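Local coordinates for protein nitroreductase (Bacteroides fragilis NCTC 9343, PDB 3EK3) that binds flavin mononucleotide and, as a member of the nitroreductase family, probably uses it to catalyse oxidation-reduction reactions with NAD or NADP, at residues T10-R14 and F121-S126; Y39-G43 and D112-A116; V98-P104 and H159-V165. All coordinates share one frame; numbering follows the deposited sequence.

Interaction 1: residues T10-R14 and F121-S126; sequences TIKAR and FLAATS. With FMN (flavin mononucleotide), chain B.
Arg-14 lies across Phe-121 and Thr-125 on its way to a phosphate. Arg-14 CD meets Phe-121 CB at 3.5 Å, and its CG passes Thr-125 OG1 at 3.7 Å. The arginine and threonine side chains cross at about a right angle. The guanidinium and Phe-121 ring planes are 45° apart. Arg-14 CG stands anti to the backbone N (chi1 -177°), and bends at chi2 and chi3 then swing the guanidinium over to the FMN of chain B. Arg-14 NH1 donates to FMN O3P at 2.8 Å. NH2 is shared between O1P and O3P, and O3P sits at the guanidinium edge, in its plane. Ser-16 OG and Lys-179 NZ also hydrogen-bond this FMN, and the lysine lies close to Arg-14 NH2 beside the phosphate.

The rest of the contact is mostly carbon packing, without a hydrogen bond across the segments. The methyls of Thr-10 and Thr-125 meet at 3.8 Å (CG2 to CG2), with the side chains running past each other. Leu-122 reaches over with CD2, which comes to 3.9 Å from Ile-11 CG1. Thr-125 OG1 turns back to Phe-121 O, which also takes the N-H of Thr-125 from the other face of its plane.

The contact joins the end of helix 6-13 to helix 109-126. Asn-119 of the second subunit touches Ile-11 and Leu-122. Ala-123 and Ala-124 rest on helix 27-38, and Phe-121 packs on strands 130-134 and 160-168.

Interaction 2: residues Y39-G43 and D112-A116; sequences YAPSG and DCACA. With FMN (flavin mononucleotide), chain C.
Asp-112 has CG anti to its own carbonyl carbon (chi1 -75°), and its carboxylate thereby reaches the backbone of Ser-42 and Gly-43. Asp-112 OD1 accepts the N-H of Gly-43 at 3.0 Å in a nearly straight bond (167°). The donor comes from the syn side, 32° out of the carboxylate plane. OD2 lies by Ser-42 CB and takes a bond from a water, which also donates to Gly-43 O. One carboxylate thus holds both the N-H and, through water, the carbonyl of Gly-43. Asn-102 adds a weak bond to OD2.

The loop after helix 27-38 is packed here on helix 109-126. In the nitroreductase fold the flavin sites lie at the dimer interface, and this loop borders the FMN of chain C, which is hydrogen-bonded by residues of the second subunit, Arg-14 among them. Gly-43 N is 3.3 Å from FMN C8, and Pro-41 CB is close to the ribityl O3'.

Earlier in the loop, Ala-40 presses its methyl onto the helix backbone. Ala-40 CB is 3.3 Å from Ala-116 N and 3.4 Å from Ala-116 CA, a tight fit. Pro-41 CG meets Cys-115 SG at 4.0 Å. Pro-41 O is buried without a polar partner. Trp-49 packs against Ala-40, Ser-42, Asp-112 and Ala-116.

Interaction 3: residues V98-P104 and H159-V165; sequences VIVSNEP and HKVYGCV
Val-98 and Val-165 form a hydrogen-bonded antiparallel pair. Val-98 N donates to Val-165 O, and Val-165 N returns the bond to Val-98 O. Cys-164 CA adds a CA-H...O contact to Val-98 O. Next, Val-100 N gives its hydrogen to Gly-163 O at 2.9 Å. Val-100 O receives Tyr-162 N at 3.1 Å and, more weakly, Gly-163 N at 3.5 Å. Two residues thus face one, which makes a classic beta bulge and shifts the register by one. Beyond it Asn-102 and Lys-160 exchange both backbone bonds.

These are the two inner strands of the antiparallel sheet formed within this chain, part of the alpha-beta nitroreductase fold. Ile-99 and Ser-101 pair outward with strand 50-54, and Cys-164 with strand 130-134.

Ser-101 OG and His-159 ND1 share a hydrogen bond of 2.7 Å, and OG lies in the ring plane at its edge. On one face of the His-159 imidazole sit Asn-102 C and Glu-103 N, each 3.4 Å above the plane near the rim. A water links His-159 NE2 to Glu-103 OE1. The Asn-102 amide is held by Thr-48 through OD1 and by Ala-109 O through ND2. Lys-160 NZ pairs with Asp-142.

The Tyr-162 ring turns its edge to the Asn-102 backbone, and its OH lies 3.3 Å from Pro-104 CB. Among the apolar side chains, Ile-99 CG2 meets Val-161 CG1 at 3.7 Å.

Overall arrangement
Helix 109-126 ties the three together. Interaction 2 uses its early turns and interaction 1 its last ones, with centres about 16 Å apart and nearest atoms about 5 Å apart. Interaction 3 lies against the same helix. Cys-113 CB meets Val-100 CG1 at 3.8 Å and Tyr-162 CB at 3.7 Å, while Phe-121 CE1 touches Val-165 CG1 at 3.9 Å. The centres of interactions 2 and 3 are about 11 Å apart. The dimer holds two FMN. Interaction 1 grips the phosphate of one, and interaction 2 borders the other. Across the interface, Tyr-39 O of each subunit accepts Arg-14 NH2 of its neighbour. Gly-163 CA is about 7 Å from the nearest FMN atom.

Interaction 1: residues T10-R14 and F121-S126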
loop_
_atom_site.group_PDB
_atom_site.type_symbol
_atom_site.label_atom_id
_atom_site.label_comp_id
_atom_site.label_asym_id
_atom_site.label_seq_id
_atom_site.Cartn_x
_atom_site.Cartn_y
_atom_site.Cartn_z
ATOM N N THR A 10 -0.977 -9.889 -13.658
ATOM C CA THR A 10 -1.934 -9.942 -12.557
ATOM C C THR A 10 -2.086 -8.541 -12.000
ATOM O O THR A 10 -3.179 -8.104 -11.734
ATOM C CB THR A 10 -1.480 -10.899 -11.448
ATOM O OG1 THR A 10 -1.333 -12.229 -12.004
ATOM C CG2 THR A 10 -2.468 -10.930 -10.291
ATOM N N ILE A 11 -0.983 -7.821 -11.936
ATOM C CA ILE A 11 -1.026 -6.431 -11.462
ATOM C C ILE A 11 -1.933 -5.560 -12.363
ATOM O O ILE A 11 -2.756 -4.788 -11.860
ATOM C CB ILE A 11 0.397 -5.835 -11.368
ATOM C CG1 ILE A 11 1.096 -6.364 -10.094
ATOM C CG2 ILE A 11 0.358 -4.313 -11.363
ATOM C CD1 ILE A 11 2.609 -6.073 -9.996
ATOM N N LYS A 12 -1.766 -5.646 -13.676
ATOM C CA LYS A 12 -2.645 -4.936 -14.614
ATOM C C LYS A 12 -4.086 -5.423 -14.589
ATOM O O LYS A 12 -4.992 -4.637 -14.853
ATOM C CB LYS A 12 -2.106 -5.021 -16.037
ATOM C CG LYS A 12 -0.825 -4.264 -16.273
ATOM C CD LYS A 12 -0.265 -4.715 -17.623
ATOM C CE LYS A 12 0.657 -3.733 -18.232
ATOM N NZ LYS A 12 1.040 -4.158 -19.631
ATOM N N ALA A 13 -4.304 -6.700 -14.277
ATOM C CA ALA A 13 -5.645 -7.295 -14.348
ATOM C C ALA A 13 -6.477 -7.033 -13.094
ATOM O O ALA A 13 -7.705 -7.132 -13.147
ATOM C CB ALA A 13 -5.562 -8.787 -14.606
ATOM N N ARG A 14 -5.823 -6.709 -11.988
ATOM C CA ARG A 14 -6.520 -6.411 -10.726
ATOM C C ARG A 14 -7.481 -5.251 -10.889
ATOM O O ARG A 14 -7.080 -4.146 -11.279
ATOM C CB ARG A 14 -5.530 -6.105 -9.607
ATOM C CG ARG A 14 -6.174 -5.864 -8.244
ATOM C CD ARG A 14 -5.534 -4.732 -7.463
ATOM N NE ARG A 14 -5.394 -3.525 -8.262
ATOM C CZ ARG A 14 -6.381 -2.673 -8.525
ATOM N NH1 ARG A 14 -7.589 -2.858 -8.040
ATOM N NH2 ARG A 14 -6.149 -1.648 -9.315
ATOM N N PHE A 121 -5.194 -8.131 -2.613
ATOM C CA PHE A 121 -5.859 -7.919 -3.921
ATOM C C PHE A 121 -5.207 -8.765 -5.007
ATOM O O PHE A 121 -5.865 -9.439 -5.805
ATOM C CB PHE A 121 -5.795 -6.476 -4.398
ATOM C CG PHE A 121 -6.600 -5.469 -3.567
ATOM C CD1 PHE A 121 -7.761 -5.817 -2.842
ATOM C CD2 PHE A 121 -6.229 -4.133 -3.607
ATOM C CE1 PHE A 121 -8.478 -4.828 -2.119
ATOM C CE2 PHE A 121 -6.946 -3.141 -2.913
ATOM C CZ PHE A 121 -8.076 -3.505 -2.167
ATOM N N LEU A 122 -3.874 -8.687 -5.040
ATOM C CA LEU A 122 -3.105 -9.398 -6.055
ATOM C C LEU A 122 -3.155 -10.914 -5.868
ATOM O O LEU A 122 -3.352 -11.673 -6.821
ATOM C CB LEU A 122 -1.670 -8.865 -6.068
ATOM C CG LEU A 122 -1.524 -7.401 -6.505
ATOM C CD1 LEU A 122 -0.052 -6.902 -6.376
ATOM C CD2 LEU A 122 -2.059 -7.139 -7.925
ATOM N N ALA A 123 -3.026 -11.351 -4.624
ATOM C CA ALA A 123 -3.220 -12.749 -4.279
ATOM C C ALA A 123 -4.620 -13.208 -4.753
ATOM O O ALA A 123 -4.762 -14.256 -5.370
ATOM C CB ALA A 123 -3.060 -12.930 -2.783
ATOM N N ALA A 124 -5.644 -12.428 -4.428
ATOM C CA ALA A 124 -7.020 -12.772 -4.801
ATOM C C ALA A 124 -7.150 -12.858 -6.308
ATOM O O ALA A 124 -7.687 -13.826 -6.835
ATOM C CB ALA A 124 -7.986 -11.757 -4.244
ATOM N N THR A 125 -6.630 -11.859 -7.022
ATOM C CA THR A 125 -6.718 -11.864 -8.483
ATOM C C THR A 125 -6.049 -13.108 -9.034
ATOM O O THR A 125 -6.584 -13.740 -9.947
ATOM C CB THR A 125 -6.107 -10.591 -9.091
ATOM O OG1 THR A 125 -6.808 -9.442 -8.617
ATOM C CG2 THR A 125 -6.210 -10.629 -10.622
ATOM N N SER A 126 -4.890 -13.471 -8.487
ATOM C CA SER A 126 -4.165 -14.655 -9.011
ATOM C C SER A 126 -4.924 -15.958 -8.810
ATOM O O SER A 126 -4.618 -16.941 -9.476
ATOM C CB SER A 126 -2.782 -14.788 -8.377
ATOM O OG SER A 126 -2.891 -15.338 -7.081
HETATM N N1 FMN B . -13.810 1.485 -3.884
HETATM C C2 FMN B . -15.055 1.380 -3.309
HETATM O O2 FMN B . -15.993 0.879 -3.936
HETATM N N3 FMN B . -15.309 1.858 -2.041
HETATM C C4 FMN B . -14.317 2.450 -1.338
HETATM O O4 FMN B . -14.529 2.662 -0.132
HETATM C C4A FMN B . -13.041 2.545 -1.910
HETATM N N5 FMN B . -12.018 3.123 -1.204
HETATM C C5A FMN B . -10.740 3.206 -1.720
HETATM C C6 FMN B . -9.723 3.768 -0.948
HETATM C C7 FMN B . -8.416 3.831 -1.428
HETATM C C7M FMN B . -7.267 4.251 -0.513
HETATM C C8 FMN B . -8.134 3.285 -2.687
HETATM C C8M FMN B . -6.707 2.919 -3.019
HETATM C C9 FMN B . -9.158 2.720 -3.454
HETATM C C9A FMN B . -10.467 2.667 -2.982
HETATM N N10 FMN B . -11.520 2.120 -3.735
HETATM C C10 FMN B . -12.775 2.022 -3.183
HETATM C "C1'" FMN B . -11.270 1.520 -5.098
HETATM C "C2'" FMN B . -11.016 2.625 -6.129
HETATM O "O2'" FMN B . -12.234 3.267 -6.465
HETATM C "C3'" FMN B . -10.443 1.968 -7.373
HETATM O "O3'" FMN B . -9.146 1.509 -7.060
HETATM C "C4'" FMN B . -10.322 2.946 -8.559
HETATM O "O4'" FMN B . -11.612 3.322 -9.023
HETATM C "C5'" FMN B . -9.535 2.317 -9.706
HETATM O "O5'" FMN B . -10.218 1.173 -10.201
HETATM P P FMN B . -9.523 -0.291 -10.260
HETATM O O1P FMN B . -8.213 -0.140 -10.929
HETATM O O2P FMN B . -10.518 -1.265 -10.919
HETATM O O3P FMN B . -9.201 -0.721 -8.851
#

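Interaction 2: residues Y39-G43 and D112-A116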
loop_
_atom_site.group_PDB
_atom_site.type_symbol
_atom_site.label_atom_id
_atom_site.label_comp_id
_atom_site.label_asym_id
_atom_site.label_seq_id
_atom_site.Cartn_x
_atom_site.Cartn_y
_atom_site.Cartn_z
ATOM N N TYR A 39 2.771 -11.107 4.598
ATOM C CA TYR A 39 4.103 -10.974 3.997
ATOM C C TYR A 39 4.448 -9.591 3.420
ATOM O O TYR A 39 5.586 -9.362 2.951
ATOM C CB TYR A 39 4.292 -12.073 2.928
ATOM C CG TYR A 39 4.837 -13.358 3.487
ATOM C CD1 TYR A 39 4.004 -14.291 4.109
ATOM C CD2 TYR A 39 6.193 -13.635 3.421
ATOM C CE1 TYR A 39 4.521 -15.459 4.637
ATOM C CE2 TYR A 39 6.718 -14.792 3.963
ATOM C CZ TYR A 39 5.876 -15.700 4.575
ATOM O OH TYR A 39 6.386 -16.865 5.089
ATOM N N ALA A 40 3.502 -8.649 3.503
ATOM C CA ALA A 40 3.749 -7.268 3.134
ATOM C C ALA A 40 4.860 -6.627 3.993
ATOM O O ALA A 40 5.109 -7.013 5.151
ATOM C CB ALA A 40 2.419 -6.396 3.239
ATOM N N PRO A 41 5.534 -5.631 3.427
ATOM C CA PRO A 41 6.529 -4.937 4.191
ATOM C C PRO A 41 5.797 -4.113 5.242
ATOM O O PRO A 41 4.648 -3.709 5.002
ATOM C CB PRO A 41 7.186 -3.996 3.167
ATOM C CG PRO A 41 6.149 -3.797 2.083
ATOM C CD PRO A 41 5.397 -5.123 2.041
ATOM N N SER A 42 6.438 -3.934 6.383
ATOM C CA SER A 42 5.955 -2.986 7.419
ATOM C C SER A 42 7.097 -2.211 7.979
ATOM O O SER A 42 8.218 -2.708 8.117
ATOM C CB SER A 42 5.188 -3.709 8.542
ATOM O OG SER A 42 6.019 -4.561 9.326
ATOM N N GLY A 43 6.823 -0.958 8.376
ATOM C CA GLY A 43 7.865 -0.103 8.884
ATOM C C GLY A 43 8.487 -0.746 10.091
ATOM O O GLY A 43 7.758 -1.208 10.990
ATOM N N ASP A 112 1.541 0.789 6.053
ATOM C CA ASP A 112 1.691 -0.659 6.302
ATOM C C ASP A 112 0.446 -1.398 5.791
ATOM O O ASP A 112 0.537 -2.381 5.084
ATOM C CB ASP A 112 1.781 -0.976 7.805
ATOM C CG ASP A 112 3.114 -0.630 8.448
ATOM O OD1 ASP A 112 4.044 -0.127 7.795
ATOM O OD2 ASP A 112 3.200 -0.894 9.665
ATOM N N CYS A 113 -0.713 -0.945 6.239
ATOM C CA CYS A 113 -1.978 -1.603 5.925
ATOM C C CYS A 113 -2.235 -1.652 4.441
ATOM O O CYS A 113 -2.688 -2.667 3.940
ATOM C CB CYS A 113 -3.149 -0.918 6.613
ATOM S SG CYS A 113 -3.080 -1.106 8.411
ATOM N N ALA A 114 -1.934 -0.549 3.741
ATOM C CA ALA A 114 -2.156 -0.485 2.291
ATOM C C ALA A 114 -1.277 -1.491 1.575
ATOM O O ALA A 114 -1.698 -2.143 0.563
ATOM C CB ALA A 114 -1.907 0.963 1.773
ATOM N N CYS A 115 -0.044 -1.647 2.064
ATOM C CA CYS A 115 0.837 -2.672 1.450
ATOM C C CYS A 115 0.253 -4.071 1.581
ATOM O O CYS A 115 0.264 -4.861 0.633
ATOM C CB CYS A 115 2.236 -2.630 2.032
ATOM S SG CYS A 115 3.207 -1.179 1.576
ATOM N N ALA A 116 -0.219 -4.391 2.772
ATOM C CA ALA A 116 -0.864 -5.671 3.073
ATOM C C ALA A 116 -2.083 -5.852 2.158
ATOM O O ALA A 116 -2.290 -6.907 1.540
ATOM C CB ALA A 116 -1.279 -5.713 4.583
HETATM N N1 FMN C . 13.503 0.048 5.069
HETATM C C2 FMN C . 14.603 0.874 5.051
HETATM O O2 FMN C . 15.737 0.401 4.926
HETATM N N3 FMN C . 14.487 2.238 5.208
HETATM C C4 FMN C . 13.265 2.789 5.389
HETATM O O4 FMN C . 13.186 4.026 5.304
HETATM C C4A FMN C . 12.138 1.957 5.391
HETATM N N5 FMN C . 10.889 2.501 5.552
HETATM C C5A FMN C . 9.752 1.719 5.528
HETATM C C6 FMN C . 8.500 2.322 5.656
HETATM C C7 FMN C . 7.334 1.562 5.598
HETATM C C7M FMN C . 5.964 2.237 5.530
HETATM C C8 FMN C . 7.438 0.184 5.369
HETATM C C8M FMN C . 6.234 -0.560 4.842
HETATM C C9 FMN C . 8.696 -0.413 5.237
HETATM C C9A FMN C . 9.863 0.341 5.308
HETATM N N10 FMN C . 11.142 -0.232 5.195
HETATM C C10 FMN C . 12.255 0.575 5.191
HETATM C "C1'" FMN C . 11.310 -1.712 4.949
HETATM C "C2'" FMN C . 10.993 -2.505 6.222
HETATM O "O2'" FMN C . 12.057 -2.381 7.150
HETATM C "C3'" FMN C . 10.845 -3.964 5.829
HETATM O "O3'" FMN C . 9.665 -4.088 5.065
HETATM C "C4'" FMN C . 10.715 -4.897 7.049
HETATM O "O4'" FMN C . 11.937 -4.936 7.774
HETATM C "C5'" FMN C . 10.339 -6.312 6.616
HETATM O "O5'" FMN C . 11.362 -6.865 5.799
HETATM P P FMN C . 11.072 -7.414 4.302
HETATM O O1P FMN C . 9.917 -8.333 4.376
HETATM O O2P FMN C . 12.381 -8.007 3.749
HETATM O O3P FMN C . 10.604 -6.257 3.454
HETATM O O HOH W 1 5.172 -0.239 11.292
#

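Interaction 3: residues V98-P104 and H159-V165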
loop_
_atom_site.group_PDB
_atom_site.type_symbol
_atom_site.label_atom_id
_atom_site.label_comp_id
_atom_site.label_asym_id
_atom_site.label_seq_id
_atom_site.Cartn_x
_atom_site.Cartn_y
_atom_site.Cartn_z
ATOM N N VAL A 98 -12.314 -8.521 4.847
ATOM C CA VAL A 98 -11.144 -8.521 5.726
ATOM C C VAL A 98 -10.906 -7.107 6.233
ATOM O O VAL A 98 -10.648 -6.156 5.457
ATOM C CB VAL A 98 -9.884 -8.997 5.052
ATOM C CG1 VAL A 98 -8.742 -9.183 6.060
ATOM C CG2 VAL A 98 -10.136 -10.297 4.356
ATOM N N ILE A 99 -11.038 -6.957 7.537
ATOM C CA ILE A 99 -10.804 -5.672 8.176
ATOM C C ILE A 99 -9.322 -5.556 8.526
ATOM O O ILE A 99 -8.816 -6.355 9.298
ATOM C CB ILE A 99 -11.641 -5.552 9.480
ATOM C CG1 ILE A 99 -13.137 -5.718 9.154
ATOM C CG2 ILE A 99 -11.381 -4.204 10.181
ATOM C CD1 ILE A 99 -14.051 -5.891 10.358
ATOM N N VAL A 100 -8.650 -4.541 7.982
ATOM C CA VAL A 100 -7.192 -4.425 8.150
ATOM C C VAL A 100 -6.967 -3.230 9.082
ATOM O O VAL A 100 -7.295 -2.096 8.752
ATOM C CB VAL A 100 -6.432 -4.318 6.805
ATOM C CG1 VAL A 100 -4.889 -4.236 7.053
ATOM C CG2 VAL A 100 -6.715 -5.560 5.874
ATOM N N SER A 101 -6.414 -3.508 10.267
ATOM C CA SER A 101 -6.295 -2.486 11.321
ATOM C C SER A 101 -4.838 -2.364 11.755
ATOM O O SER A 101 -4.058 -3.238 11.501
ATOM C CB SER A 101 -7.170 -2.833 12.521
ATOM O OG SER A 101 -6.793 -4.043 13.168
ATOM N N ASN A 102 -4.507 -1.280 12.446
ATOM C CA ASN A 102 -3.151 -1.104 12.956
ATOM C C ASN A 102 -3.234 -0.159 14.105
ATOM O O ASN A 102 -4.178 0.608 14.193
ATOM C CB ASN A 102 -2.237 -0.556 11.843
ATOM C CG ASN A 102 -0.730 -0.869 12.061
ATOM O OD1 ASN A 102 -0.326 -1.461 13.057
ATOM N ND2 ASN A 102 0.098 -0.427 11.115
ATOM N N GLU A 103 -2.229 -0.200 14.977
ATOM C CA GLU A 103 -2.091 0.832 15.982
ATOM C C GLU A 103 -1.638 2.103 15.279
ATOM O O GLU A 103 -0.875 2.085 14.324
ATOM C CB GLU A 103 -1.129 0.393 17.083
ATOM C CG GLU A 103 0.277 0.170 16.654
ATOM C CD GLU A 103 1.189 -0.299 17.820
ATOM O OE1 GLU A 103 0.780 -1.206 18.601
ATOM O OE2 GLU A 103 2.307 0.261 17.917
ATOM N N PRO A 104 -2.148 3.237 15.733
ATOM C CA PRO A 104 -1.853 4.496 15.092
ATOM C C PRO A 104 -0.565 5.206 15.583
ATOM O O PRO A 104 -0.310 6.340 15.191
ATOM C CB PRO A 104 -3.096 5.297 15.413
ATOM C CG PRO A 104 -3.473 4.823 16.783
ATOM C CD PRO A 104 -3.180 3.372 16.775
ATOM N N HIS A 159 -6.485 -0.280 17.936
ATOM C CA HIS A 159 -6.234 -0.146 16.510
ATOM C C HIS A 159 -7.238 0.785 15.898
ATOM O O HIS A 159 -8.375 0.897 16.377
ATOM C CB HIS A 159 -6.372 -1.499 15.837
ATOM C CG HIS A 159 -5.146 -2.351 15.924
ATOM N ND1 HIS A 159 -4.889 -3.376 15.032
ATOM C CD2 HIS A 159 -4.110 -2.329 16.797
ATOM C CE1 HIS A 159 -3.739 -3.947 15.355
ATOM N NE2 HIS A 159 -3.249 -3.329 16.425
ATOM N N LYS A 160 -6.837 1.435 14.819
ATOM C CA LYS A 160 -7.779 2.075 13.915
ATOM C C LYS A 160 -7.873 1.216 12.679
ATOM O O LYS A 160 -6.987 0.420 12.402
ATOM C CB LYS A 160 -7.289 3.459 13.519
ATOM C CG LYS A 160 -7.019 4.394 14.684
ATOM C CD LYS A 160 -8.150 4.435 15.687
ATOM C CE LYS A 160 -7.889 5.497 16.753
ATOM N NZ LYS A 160 -8.813 5.320 17.887
ATOM N N VAL A 161 -8.967 1.361 11.931
ATOM C CA VAL A 161 -9.164 0.547 10.733
ATOM C C VAL A 161 -8.705 1.410 9.558
ATOM O O VAL A 161 -9.298 2.454 9.301
ATOM C CB VAL A 161 -10.641 0.127 10.546
ATOM C CG1 VAL A 161 -10.815 -0.620 9.234
ATOM C CG2 VAL A 161 -11.078 -0.787 11.716
ATOM N N TYR A 162 -7.628 1.007 8.880
ATOM C CA TYR A 162 -7.092 1.774 7.747
ATOM C C TYR A 162 -7.685 1.374 6.368
ATOM O O TYR A 162 -7.717 2.205 5.433
ATOM C CB TYR A 162 -5.570 1.679 7.774
ATOM C CG TYR A 162 -5.030 2.476 8.956
ATOM C CD1 TYR A 162 -4.838 3.841 8.851
ATOM C CD2 TYR A 162 -4.749 1.864 10.179
ATOM C CE1 TYR A 162 -4.387 4.594 9.971
ATOM C CE2 TYR A 162 -4.316 2.596 11.274
ATOM C CZ TYR A 162 -4.121 3.949 11.172
ATOM O OH TYR A 162 -3.668 4.695 12.254
ATOM N N GLY A 163 -8.088 0.122 6.212
ATOM C CA GLY A 163 -8.853 -0.270 5.032
ATOM C C GLY A 163 -9.425 -1.664 5.169
ATOM O O GLY A 163 -9.029 -2.408 6.072
ATOM N N CYS A 164 -10.405 -1.979 4.330
ATOM C CA CYS A 164 -10.954 -3.328 4.309
ATOM C C CYS A 164 -10.914 -3.893 2.878
ATOM O O CYS A 164 -10.911 -3.154 1.888
ATOM C CB CYS A 164 -12.379 -3.372 4.872
ATOM S SG CYS A 164 -12.577 -2.765 6.539
ATOM N N VAL A 165 -10.879 -5.212 2.806
ATOM C CA VAL A 165 -10.879 -5.939 1.563
ATOM C C VAL A 165 -12.113 -6.807 1.425
ATOM O O VAL A 165 -12.245 -7.797 2.146
ATOM C CB VAL A 165 -9.640 -6.836 1.534
ATOM C CG1 VAL A 165 -9.527 -7.697 0.250
ATOM C CG2 VAL A 165 -8.327 -6.005 1.755
HETATM O O HOH W 2 -0.994 -3.346 18.111
#